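PUM-HD domain-containing protein (Caenorhabditis elegans, PDB 7CGF) binds single-stranded RNA through its Pumilio-repeat domain, the part crystallised here, and probably recognises sites in mRNA 3' untranslated regions. Local coordinates at residues 309-314 against 349-354. The protein carries 2 engineered substitutions. Numbering follows the deposited sequence.
Sequences ANYVVQ and LAKLEK. With nucleotides of chain B.
Gln314 leaves its helix with CG anti to the backbone N (chi1 178°) and then bends at chi2 (76°), a glutamine being long enough to swing its amide to Lys351 and Leu352. OE1 of Gln314 lies 3.1 Å from CD2 of Leu352 and 3.4 Å from CB of Lys351, while NE2 bonds weakly to Asp318. Lys351 bends at chi3 (-88°) and carries its ammonium group to uracil U1 of the RNA chain. NZ of Lys351 donates to U1 O4, though 2.4 Å is doubtfully short; NZ also donates to a water that links to OD1 of Asn310. Asn310 suits the uracil edge, offering acceptor and donor: U1 N3 bonds almost straight to its OD1 (2.8 Å), and its ND2 reaches U1 O2 by a more bent bond (2.9 Å). Tyr311 has a flat ring to match a purine: guanine G2 lies over one face, Asn310 OD1 over the other, and CE1 of Tyr311 comes obliquely within 4.1 Å of Lys351 NZ. Replacing Tyr311 by an alanine would probably open a gap between U1 and G2 and remove the flat surface the guanine lies against on this side. Repeat 294-331 thus carries the Asn-Tyr-Gln signature that usually reads uracil in PUF proteins, but Gln314 turns away and Lys351 sits at O4.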
loop_
_atom_site.group_PDB
_atom_site.type_symbol
_atom_site.label_atom_id
_atom_site.label_comp_id
_atom_site.label_asym_id
_atom_site.label_seq_id
_atom_site.Cartn_x
_atom_site.Cartn_y
_atom_site.Cartn_z
ATOM N N ALA A 309 21.572 13.639 6.937
ATOM C CA ALA A 309 22.572 13.232 5.952
ATOM C C ALA A 309 23.611 12.279 6.527
ATOM O O ALA A 309 24.219 11.521 5.766
ATOM C CB ALA A 309 23.234 14.469 5.350
ATOM N N ASN A 310 23.815 12.257 7.853
ATOM C CA ASN A 310 24.751 11.282 8.399
ATOM C C ASN A 310 24.295 9.859 8.112
ATOM O O ASN A 310 25.127 8.977 7.875
ATOM C CB ASN A 310 24.970 11.514 9.912
ATOM C CG ASN A 310 23.850 10.950 10.788
ATOM O OD1 ASN A 310 23.885 9.783 11.191
ATOM N ND2 ASN A 310 22.885 11.793 11.120
ATOM N N TYR A 311 22.981 9.622 8.074
ATOM C CA TYR A 311 22.502 8.306 7.683
ATOM C C TYR A 311 22.758 8.040 6.208
ATOM O O TYR A 311 22.992 6.890 5.821
ATOM C CB TYR A 311 21.008 8.166 7.975
ATOM C CG TYR A 311 20.659 8.174 9.438
ATOM C CD1 TYR A 311 20.815 7.027 10.218
ATOM C CD2 TYR A 311 20.160 9.320 10.036
ATOM C CE1 TYR A 311 20.474 7.029 11.565
ATOM C CE2 TYR A 311 19.817 9.331 11.385
ATOM C CZ TYR A 311 19.980 8.186 12.137
ATOM O OH TYR A 311 19.628 8.220 13.472
ATOM N N VAL A 312 22.677 9.075 5.373
ATOM C CA VAL A 312 22.947 8.877 3.953
ATOM C C VAL A 312 24.401 8.494 3.753
ATOM O O VAL A 312 24.719 7.627 2.933
ATOM C CB VAL A 312 22.585 10.131 3.140
ATOM C CG1 VAL A 312 22.854 9.889 1.646
ATOM C CG2 VAL A 312 21.128 10.522 3.384
ATOM N N VAL A 313 25.306 9.115 4.517
ATOM C CA VAL A 313 26.724 8.772 4.388
ATOM C C VAL A 313 26.961 7.336 4.837
ATOM O O VAL A 313 27.672 6.569 4.177
ATOM C CB VAL A 313 27.596 9.777 5.169
ATOM C CG1 VAL A 313 29.074 9.339 5.154
ATOM C CG2 VAL A 313 27.459 11.164 4.588
ATOM N N GLN A 314 26.346 6.935 5.950
ATOM C CA GLN A 314 26.456 5.550 6.385
ATOM C C GLN A 314 25.957 4.592 5.307
ATOM O O GLN A 314 26.590 3.568 5.032
ATOM C CB GLN A 314 25.680 5.358 7.689
ATOM C CG GLN A 314 25.689 3.934 8.211
ATOM C CD GLN A 314 27.014 3.576 8.852
ATOM O OE1 GLN A 314 27.657 4.420 9.478
ATOM N NE2 GLN A 314 27.432 2.323 8.702
ATOM N N LEU A 349 31.119 8.248 13.553
ATOM C CA LEU A 349 32.364 7.608 13.146
ATOM C C LEU A 349 32.506 6.210 13.727
ATOM O O LEU A 349 33.283 5.407 13.198
ATOM C CB LEU A 349 33.556 8.474 13.556
ATOM C CG LEU A 349 33.810 9.705 12.686
ATOM C CD1 LEU A 349 34.581 10.755 13.460
ATOM C CD2 LEU A 349 34.564 9.312 11.429
ATOM N N ALA A 350 31.768 5.900 14.794
ATOM C CA ALA A 350 31.869 4.581 15.408
ATOM C C ALA A 350 31.238 3.507 14.526
ATOM O O ALA A 350 31.780 2.403 14.402
ATOM C CB ALA A 350 31.222 4.597 16.794
ATOM N N LYS A 351 30.095 3.808 13.901
ATOM C CA LYS A 351 29.514 2.844 12.977
ATOM C C LYS A 351 30.315 2.735 11.690
ATOM O O LYS A 351 30.091 1.797 10.921
ATOM C CB LYS A 351 28.065 3.201 12.648
ATOM C CG LYS A 351 27.255 3.711 13.819
ATOM C CD LYS A 351 25.801 3.798 13.448
ATOM C CE LYS A 351 25.522 5.147 12.829
ATOM N NZ LYS A 351 24.142 5.274 12.275
ATOM N N LEU A 352 31.239 3.661 11.439
ATOM C CA LEU A 352 32.129 3.575 10.288
ATOM C C LEU A 352 33.519 3.064 10.640
ATOM O O LEU A 352 34.379 3.009 9.754
ATOM C CB LEU A 352 32.256 4.940 9.608
ATOM C CG LEU A 352 30.991 5.565 9.025
ATOM C CD1 LEU A 352 31.333 6.898 8.410
ATOM C CD2 LEU A 352 30.388 4.640 7.992
ATOM N N GLU A 353 33.761 2.689 11.902
ATOM C CA GLU A 353 35.115 2.332 12.327
ATOM C C GLU A 353 35.674 1.185 11.497
ATOM O O GLU A 353 36.863 1.184 11.153
ATOM C CB GLU A 353 35.128 1.970 13.813
ATOM N N LYS A 354 34.827 0.211 11.150
ATOM C CA LYS A 354 35.279 -0.936 10.367
ATOM C C LYS A 354 35.910 -0.510 9.048
ATOM O O LYS A 354 36.800 -1.198 8.538
ATOM C CB LYS A 354 34.109 -1.888 10.113
ATOM C CG LYS A 354 33.056 -1.354 9.140
ATOM C CD LYS A 354 32.184 -2.470 8.565
ATOM C CE LYS A 354 30.990 -2.769 9.456
ATOM N NZ LYS A 354 30.677 -4.228 9.502
ATOM P P G B 2 16.030 8.918 16.160
ATOM O OP1 G B 2 14.766 9.013 16.928
ATOM O OP2 G B 2 16.657 7.595 16.007
ATOM O "O5'" G B 2 15.685 9.482 14.705
ATOM C "C5'" G B 2 15.348 10.846 14.520
ATOM C "C4'" G B 2 14.961 11.113 13.088
ATOM O "O4'" G B 2 16.105 10.885 12.228
ATOM C "C3'" G B 2 13.887 10.200 12.524
ATOM O "O3'" G B 2 12.592 10.617 12.913
ATOM C "C2'" G B 2 14.155 10.267 11.017
ATOM O "O2'" G B 2 13.647 11.467 10.455
ATOM C "C1'" G B 2 15.681 10.349 10.988
ATOM N N9 G B 2 16.299 9.026 10.783
ATOM C C8 G B 2 16.496 7.996 11.676
ATOM N N7 G B 2 17.063 6.945 11.145
ATOM C C5 G B 2 17.249 7.294 9.810
ATOM C C6 G B 2 17.818 6.572 8.729
ATOM O O6 G B 2 18.297 5.434 8.716
ATOM N N1 G B 2 17.808 7.325 7.551
ATOM C C2 G B 2 17.325 8.600 7.442
ATOM N N2 G B 2 17.393 9.145 6.216
ATOM N N3 G B 2 16.772 9.283 8.442
ATOM C C4 G B 2 16.784 8.568 9.583
ATOM P P U B 1 21.367 7.819 19.444
ATOM O OP1 U B 1 22.285 8.992 19.387
ATOM O OP2 U B 1 21.888 6.492 18.997
ATOM O "O5'" U B 1 20.010 8.176 18.670
ATOM C "C5'" U B 1 19.217 9.297 19.048
ATOM C "C4'" U B 1 19.144 10.336 17.954
ATOM O "O4'" U B 1 20.486 10.675 17.510
ATOM C "C3'" U B 1 18.422 9.918 16.678
ATOM O "O3'" U B 1 17.010 10.035 16.776
ATOM C "C2'" U B 1 19.047 10.827 15.627
ATOM O "O2'" U B 1 18.498 12.135 15.662
ATOM C "C1'" U B 1 20.493 10.912 16.118
ATOM N N1 U B 1 21.334 9.887 15.468
ATOM C C2 U B 1 21.869 10.210 14.233
ATOM O O2 U B 1 21.696 11.287 13.692
ATOM N N3 U B 1 22.615 9.213 13.665
ATOM C C4 U B 1 22.866 7.971 14.187
ATOM O O4 U B 1 23.555 7.198 13.546
ATOM C C5 U B 1 22.270 7.699 15.460
ATOM C C6 U B 1 21.540 8.653 16.033
HETATM O O HOH W 1 24.953 7.214 10.465
#